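Local coordinates for protein levoglucosan dehydrogenase (Pseudarthrobacter phenanthrenivorans, PDB 6A3F) that catalyses the NAD(+)-dependent oxidation of levoglucosan to 3-dehydrolevoglucosan as a homotetrameric enzyme of the Gfo/Idh/MocA family, at residues T156-I166 against I306-L316. Residues are numbered along the deposited sequence; the frame is centred on the assembly and turned at random.
Sequences TPAVALAKKYI and IVFNYERRDEL
Leu-316 and Phe-308 press against the helix at Ala-158, whose small side chain permits the close approach: the CA of Ala-158 lies 5.4 Å from the CA of Leu-316, and Ala-158 CB lies 3.7 Å from Phe-308 CE1. One methyl of Leu-316, CD2, serves several neighbours, touching Ala-158 O, Leu-161 CG and Ala-162 CB, and reaching Tyr-165 CE2 at 3.6 Å, where the two side chains run past each other in opposite senses. Val-159 supplies a CH-pi contact: its CG2 stands 3.8 Å from the centroid of the Phe-308 ring, 18° off the normal, while Arg-313 O lies in the ring plane at the edge. Having CG anti to the backbone N (chi1 172°) carries the Phe-308 ring toward the helix, with one face against this methyl and Tyr-310 N over the opposite face. The helix runs along strands 304-309 and 315-320 of the large mixed sheet of the C-terminal substrate-binding domain; the axes of segments 157-166 and 306-309 are nearly antiparallel (167°) and approach to 9.5 Å. Polar linkage is confined to the helix start, where a water accepts from Ala-158 N and donates to Arg-313 O at 2.8 Å. Nearby, Thr-156 OG1, hydrogen-bonded to Tyr-153 O, meets the Tyr-310 ring edge in plane, 3.6 Å from CE1; Tyr-153, a levoglucosan-binding residue, packs edge-to-face with that ring. Packing is sparser toward Ile-166, which is partly exposed: its CG1 meets Ile-306 CD1 at 3.9 Å, and its side chain also packs on Leu-221 of helix 206-221.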
ATOM      1  N   THR B 156       2.441  21.202   1.956  1.00 20.23           N
ATOM      2  CA  THR B 156       2.557  19.883   2.562  1.00 19.81           C
ATOM      3  C   THR B 156       4.059  19.555   2.675  1.00 17.49           C
ATOM      4  O   THR B 156       4.767  19.630   1.674  1.00 17.51           O
ATOM      5  CB  THR B 156       1.865  18.791   1.741  1.00 19.00           C
ATOM      6  OG1 THR B 156       0.504  19.105   1.394  1.00 20.33           O
ATOM      7  CG2 THR B 156       1.874  17.444   2.439  1.00 19.58           C
ATOM      8  N   PRO B 157       4.519  19.176   3.877  1.00 18.12           N
ATOM      9  CA  PRO B 157       5.949  19.003   4.003  1.00 18.71           C
ATOM     10  C   PRO B 157       6.511  18.046   2.945  1.00 17.43           C
ATOM     11  O   PRO B 157       7.586  18.308   2.429  1.00 19.36           O
ATOM     12  CB  PRO B 157       6.153  18.544   5.439  1.00 18.09           C
ATOM     13  CG  PRO B 157       5.054  19.266   6.150  1.00 18.55           C
ATOM     14  CD  PRO B 157       3.891  19.191   5.182  1.00 16.78           C
ATOM     15  N   ALA B 158       5.821  16.951   2.635  1.00 18.58           N
ATOM     16  CA  ALA B 158       6.254  15.993   1.627  1.00 18.16           C
ATOM     17  C   ALA B 158       6.496  16.647   0.256  1.00 17.57           C
ATOM     18  O   ALA B 158       7.366  16.236  -0.483  1.00 18.31           O
ATOM     19  CB  ALA B 158       5.224  14.909   1.526  1.00 16.50           C
ATOM     20  N   VAL B 159       5.666  17.620  -0.103  1.00 16.34           N
ATOM     21  CA  VAL B 159       5.785  18.308  -1.369  1.00 17.35           C
ATOM     22  C   VAL B 159       7.013  19.245  -1.361  1.00 18.03           C
ATOM     23  O   VAL B 159       7.793  19.263  -2.341  1.00 18.73           O
ATOM     24  CB  VAL B 159       4.483  19.061  -1.701  1.00 17.38           C
ATOM     25  CG1 VAL B 159       4.634  19.858  -3.012  1.00 17.78           C
ATOM     26  CG2 VAL B 159       3.315  18.080  -1.741  1.00 18.38           C
ATOM     27  N   ALA B 160       7.222  19.953  -0.262  1.00 19.38           N
ATOM     28  CA  ALA B 160       8.453  20.763  -0.088  1.00 20.07           C
ATOM     29  C   ALA B 160       9.686  19.856  -0.057  1.00 19.42           C
ATOM     30  O   ALA B 160      10.738  20.267  -0.502  1.00 18.42           O
ATOM     31  CB  ALA B 160       8.368  21.568   1.167  1.00 20.84           C
ATOM     32  N   LEU B 161       9.570  18.652   0.491  1.00 19.49           N
ATOM     33  CA  LEU B 161      10.660  17.657   0.448  1.00 19.75           C
ATOM     34  C   LEU B 161      10.980  17.259  -0.999  1.00 20.10           C
ATOM     35  O   LEU B 161      12.149  17.085  -1.380  1.00 19.78           O
ATOM     36  CB  LEU B 161      10.237  16.429   1.264  1.00 19.32           C
ATOM     37  CG  LEU B 161      11.269  15.297   1.294  1.00 19.08           C
ATOM     38  CD1 LEU B 161      12.577  15.795   1.905  1.00 18.63           C
ATOM     39  CD2 LEU B 161      10.750  14.125   2.120  1.00 19.30           C
ATOM     40  N   ALA B 162       9.958  17.017  -1.807  1.00 19.23           N
ATOM     41  CA  ALA B 162      10.152  16.719  -3.252  1.00 19.36           C
ATOM     42  C   ALA B 162      10.945  17.855  -3.921  1.00 19.95           C
ATOM     43  O   ALA B 162      11.896  17.634  -4.713  1.00 18.97           O
ATOM     44  CB  ALA B 162       8.818  16.556  -3.936  1.00 19.18           C
ATOM     45  N   LYS B 163      10.556  19.069  -3.584  1.00 21.14           N
ATOM     46  CA  LYS B 163      11.263  20.254  -4.137  1.00 22.95           C
ATOM     47  C   LYS B 163      12.734  20.252  -3.703  1.00 20.02           C
ATOM     48  O   LYS B 163      13.639  20.503  -4.534  1.00 21.33           O
ATOM     49  CB  LYS B 163      10.565  21.536  -3.695  1.00 20.76           C
ATOM     50  CG  LYS B 163      11.252  22.832  -4.094  1.00 23.60           C
ATOM     51  CD  LYS B 163      11.245  23.056  -5.578  1.00 26.15           C
ATOM     52  CE  LYS B 163      11.667  24.469  -5.956  1.00 28.97           C
ATOM     53  NZ  LYS B 163      11.588  24.647  -7.417  1.00 29.44           N
ATOM     54  N   LYS B 164      12.990  19.858  -2.472  1.00 20.04           N
ATOM     55  CA  LYS B 164      14.342  19.864  -1.942  1.00 21.04           C
ATOM     56  C   LYS B 164      15.190  18.853  -2.733  1.00 20.69           C
ATOM     57  O   LYS B 164      16.326  19.178  -3.169  1.00 20.33           O
ATOM     58  CB  LYS B 164      14.353  19.566  -0.451  1.00 22.97           C
ATOM     59  CG  LYS B 164      15.757  19.398   0.126  1.00 22.43           C
ATOM     60  CD  LYS B 164      15.826  18.745   1.458  1.00 23.45           C
ATOM     61  CE  LYS B 164      17.215  18.857   2.076  1.00 26.89           C
ATOM     62  NZ  LYS B 164      17.271  18.275   3.443  1.00 26.36           N
ATOM     63  N   TYR B 165      14.670  17.638  -2.906  1.00 20.58           N
ATOM     64  CA  TYR B 165      15.342  16.619  -3.666  1.00 19.76           C
ATOM     65  C   TYR B 165      15.619  17.107  -5.080  1.00 20.57           C
ATOM     66  O   TYR B 165      16.702  16.896  -5.612  1.00 18.76           O
ATOM     67  CB  TYR B 165      14.532  15.316  -3.791  1.00 20.75           C
ATOM     68  CG  TYR B 165      14.279  14.539  -2.517  1.00 19.54           C
ATOM     69  CD1 TYR B 165      15.041  14.674  -1.365  1.00 20.72           C
ATOM     70  CD2 TYR B 165      13.208  13.647  -2.464  1.00 20.05           C
ATOM     71  CE1 TYR B 165      14.803  13.895  -0.235  1.00 19.30           C
ATOM     72  CE2 TYR B 165      12.927  12.900  -1.328  1.00 18.65           C
ATOM     73  CZ  TYR B 165      13.725  13.021  -0.207  1.00 19.28           C
ATOM     74  OH  TYR B 165      13.437  12.289   0.913  1.00 18.66           O
ATOM     75  N   ILE B 166      14.615  17.694  -5.717  1.00 18.78           N
ATOM     76  CA  ILE B 166      14.783  18.163  -7.106  1.00 19.20           C
ATOM     77  C   ILE B 166      15.881  19.231  -7.196  1.00 18.86           C
ATOM     78  O   ILE B 166      16.769  19.133  -8.061  1.00 21.91           O
ATOM     79  CB  ILE B 166      13.451  18.681  -7.652  1.00 20.91           C
ATOM     80  CG1 ILE B 166      12.503  17.492  -7.823  1.00 20.15           C
ATOM     81  CG2 ILE B 166      13.668  19.430  -8.970  1.00 21.94           C
ATOM     82  CD1 ILE B 166      11.055  17.884  -7.991  1.00 19.64           C
ATOM     83  N   ILE B 306       9.937  10.444  -8.061  1.00 19.06           N
ATOM     84  CA  ILE B 306       9.271  10.889  -6.879  1.00 18.81           C
ATOM     85  C   ILE B 306       7.764  10.742  -7.111  1.00 18.34           C
ATOM     86  O   ILE B 306       7.299  11.128  -8.161  1.00 20.06           O
ATOM     87  CB  ILE B 306       9.577  12.351  -6.528  1.00 19.30           C
ATOM     88  CG1 ILE B 306      11.084  12.589  -6.325  1.00 17.89           C
ATOM     89  CG2 ILE B 306       8.788  12.785  -5.308  1.00 21.89           C
ATOM     90  CD1 ILE B 306      11.454  14.046  -6.364  1.00 19.63           C
ATOM     91  N   VAL B 307       7.074  10.157  -6.133  1.00 16.60           N
ATOM     92  CA  VAL B 307       5.629   9.933  -6.209  1.00 18.52           C
ATOM     93  C   VAL B 307       5.016  10.474  -4.923  1.00 16.96           C
ATOM     94  O   VAL B 307       5.560  10.250  -3.821  1.00 17.57           O
ATOM     95  CB  VAL B 307       5.317   8.431  -6.401  1.00 18.10           C
ATOM     96  CG1 VAL B 307       3.831   8.120  -6.190  1.00 21.73           C
ATOM     97  CG2 VAL B 307       5.782   7.964  -7.767  1.00 20.20           C
ATOM     98  N   PHE B 308       3.862  11.129  -5.024  1.00 17.49           N
ATOM     99  CA  PHE B 308       3.196  11.708  -3.872  1.00 17.07           C
ATOM    100  C   PHE B 308       1.696  11.444  -4.009  1.00 17.89           C
ATOM    101  O   PHE B 308       1.180  11.431  -5.126  1.00 18.54           O
ATOM    102  CB  PHE B 308       3.397  13.227  -3.793  1.00 17.79           C
ATOM    103  CG  PHE B 308       2.581  13.944  -2.745  1.00 18.68           C
ATOM    104  CD1 PHE B 308       2.856  13.783  -1.392  1.00 18.76           C
ATOM    105  CD2 PHE B 308       1.570  14.820  -3.103  1.00 17.78           C
ATOM    106  CE1 PHE B 308       2.097  14.419  -0.428  1.00 19.57           C
ATOM    107  CE2 PHE B 308       0.846  15.488  -2.126  1.00 19.08           C
ATOM    108  CZ  PHE B 308       1.117  15.307  -0.800  1.00 18.24           C
ATOM    109  N   ASN B 309       1.045  11.254  -2.867  1.00 17.25           N
ATOM    110  CA  ASN B 309      -0.408  11.024  -2.726  1.00 16.55           C
ATOM    111  C   ASN B 309      -0.889  11.752  -1.462  1.00 17.03           C
ATOM    112  O   ASN B 309      -0.589  11.341  -0.332  1.00 17.74           O
ATOM    113  CB  ASN B 309      -0.752   9.540  -2.681  1.00 17.26           C
ATOM    114  CG  ASN B 309      -2.164   9.216  -2.227  1.00 16.33           C
ATOM    115  OD1 ASN B 309      -3.037  10.090  -2.274  1.00 16.92           O
ATOM    116  ND2 ASN B 309      -2.436   7.935  -1.921  1.00 13.84           N
ATOM    117  N   TYR B 310      -1.624  12.851  -1.649  1.00 16.01           N
ATOM    118  CA  TYR B 310      -2.110  13.654  -0.548  1.00 15.60           C
ATOM    119  C   TYR B 310      -3.060  12.860   0.380  1.00 16.51           C
ATOM    120  O   TYR B 310      -3.175  13.182   1.558  1.00 16.30           O
ATOM    121  CB  TYR B 310      -2.809  14.946  -1.008  1.00 16.10           C
ATOM    122  CG  TYR B 310      -3.195  15.799   0.162  1.00 16.59           C
ATOM    123  CD1 TYR B 310      -2.297  16.696   0.714  1.00 16.12           C
ATOM    124  CD2 TYR B 310      -4.445  15.694   0.748  1.00 16.73           C
ATOM    125  CE1 TYR B 310      -2.611  17.440   1.836  1.00 16.70           C
ATOM    126  CE2 TYR B 310      -4.753  16.365   1.917  1.00 16.77           C
ATOM    127  CZ  TYR B 310      -3.848  17.272   2.437  1.00 18.03           C
ATOM    128  OH  TYR B 310      -4.167  17.987   3.531  1.00 17.85           O
ATOM    129  N   GLU B 311      -3.751  11.842  -0.095  1.00 16.27           N
ATOM    130  CA  GLU B 311      -4.575  11.033   0.834  1.00 17.36           C
ATOM    131  C   GLU B 311      -3.685  10.346   1.896  1.00 20.31           C
ATOM    132  O   GLU B 311      -4.206   9.914   2.967  1.00 18.59           O
ATOM    133  CB  GLU B 311      -5.402  10.001   0.088  1.00 17.10           C
ATOM    134  CG  GLU B 311      -6.445  10.665  -0.817  1.00 16.88           C
ATOM    135  CD  GLU B 311      -7.540   9.773  -1.392  1.00 16.34           C
ATOM    136  OE1 GLU B 311      -7.264   8.592  -1.627  1.00 18.85           O
ATOM    137  OE2 GLU B 311      -8.712  10.278  -1.561  1.00 17.86           O
ATOM    138  N   ARG B 312      -2.389  10.198   1.575  1.00 17.52           N
ATOM    139  CA  ARG B 312      -1.348   9.727   2.502  1.00 17.44           C
ATOM    140  C   ARG B 312      -0.230  10.793   2.603  1.00 17.32           C
ATOM    141  O   ARG B 312       0.975  10.543   2.306  1.00 19.13           O
ATOM    142  CB  ARG B 312      -0.828   8.395   1.991  1.00 17.87           C
ATOM    143  CG  ARG B 312      -1.781   7.223   2.148  1.00 20.52           C
ATOM    144  CD  ARG B 312      -1.267   5.976   1.468  1.00 22.44           C
ATOM    145  NE  ARG B 312      -2.260   4.919   1.687  1.00 24.52           N
ATOM    146  CZ  ARG B 312      -2.200   3.731   1.116  1.00 33.34           C
ATOM    147  NH1 ARG B 312      -1.343   3.544   0.122  1.00 34.57           N
ATOM    148  NH2 ARG B 312      -2.997   2.740   1.500  1.00 28.90           N
ATOM    149  N   ARG B 313      -0.625  11.969   3.022  1.00 15.96           N
ATOM    150  CA  ARG B 313       0.221  13.169   2.851  1.00 17.18           C
ATOM    151  C   ARG B 313       1.507  13.145   3.705  1.00 17.08           C
ATOM    152  O   ARG B 313       2.432  13.884   3.367  1.00 17.67           O
ATOM    153  CB  ARG B 313      -0.537  14.452   3.205  1.00 15.89           C
ATOM    154  CG  ARG B 313      -0.868  14.652   4.672  1.00 17.47           C
ATOM    155  CD  ARG B 313      -2.089  15.508   4.876  1.00 18.71           C
ATOM    156  NE  ARG B 313      -3.245  14.768   4.408  1.00 18.06           N
ATOM    157  CZ  ARG B 313      -3.720  13.686   5.029  1.00 18.91           C
ATOM    158  NH1 ARG B 313      -3.494  13.525   6.328  1.00 19.60           N
ATOM    159  NH2 ARG B 313      -4.491  12.836   4.352  1.00 20.54           N
ATOM    160  N   ASP B 314       1.558  12.333   4.745  1.00 17.81           N
ATOM    161  CA  ASP B 314       2.766  12.204   5.542  1.00 17.81           C
ATOM    162  C   ASP B 314       3.936  11.563   4.816  1.00 18.47           C
ATOM    163  O   ASP B 314       5.082  11.648   5.312  1.00 19.19           O
ATOM    164  CB  ASP B 314       2.514  11.398   6.821  1.00 18.37           C
ATOM    165  CG  ASP B 314       1.541  12.095   7.781  1.00 18.34           C
ATOM    166  OD1 ASP B 314       1.972  13.021   8.482  1.00 18.73           O
ATOM    167  OD2 ASP B 314       0.349  11.667   7.833  1.00 21.86           O
ATOM    168  N   GLU B 315       3.663  10.945   3.681  1.00 17.25           N
ATOM    169  CA  GLU B 315       4.566  10.149   2.935  1.00 20.01           C
ATOM    170  C   GLU B 315       5.028  10.862   1.671  1.00 20.05           C
ATOM    171  O   GLU B 315       4.218  11.478   0.957  1.00 19.41           O
ATOM    172  CB  GLU B 315       3.893   8.865   2.432  1.00 23.18           C
ATOM    173  CG  GLU B 315       3.546   7.899   3.526  1.00 24.64           C
ATOM    174  CD  GLU B 315       2.719   6.711   3.074  1.00 22.61           C
ATOM    175  OE1 GLU B 315       2.700   6.387   1.868  1.00 23.31           O
ATOM    176  OE2 GLU B 315       2.112   6.102   3.949  1.00 29.57           O
ATOM    177  N   LEU B 316       6.304  10.642   1.338  1.00 18.58           N
ATOM    178  CA  LEU B 316       6.822  10.850  -0.004  1.00 17.94           C
ATOM    179  C   LEU B 316       7.537   9.584  -0.481  1.00 19.24           C
ATOM    180  O   LEU B 316       8.304   9.039   0.267  1.00 18.42           O
ATOM    181  CB  LEU B 316       7.798  12.029  -0.069  1.00 18.14           C
ATOM    182  CG  LEU B 316       8.165  12.449  -1.494  1.00 17.41           C
ATOM    183  CD1 LEU B 316       6.978  13.107  -2.209  1.00 17.71           C
ATOM    184  CD2 LEU B 316       9.333  13.430  -1.477  1.00 18.54           C
TER
HETATM  185  O   HOH W   1       4.096  15.793   4.664  1.00 19.29           O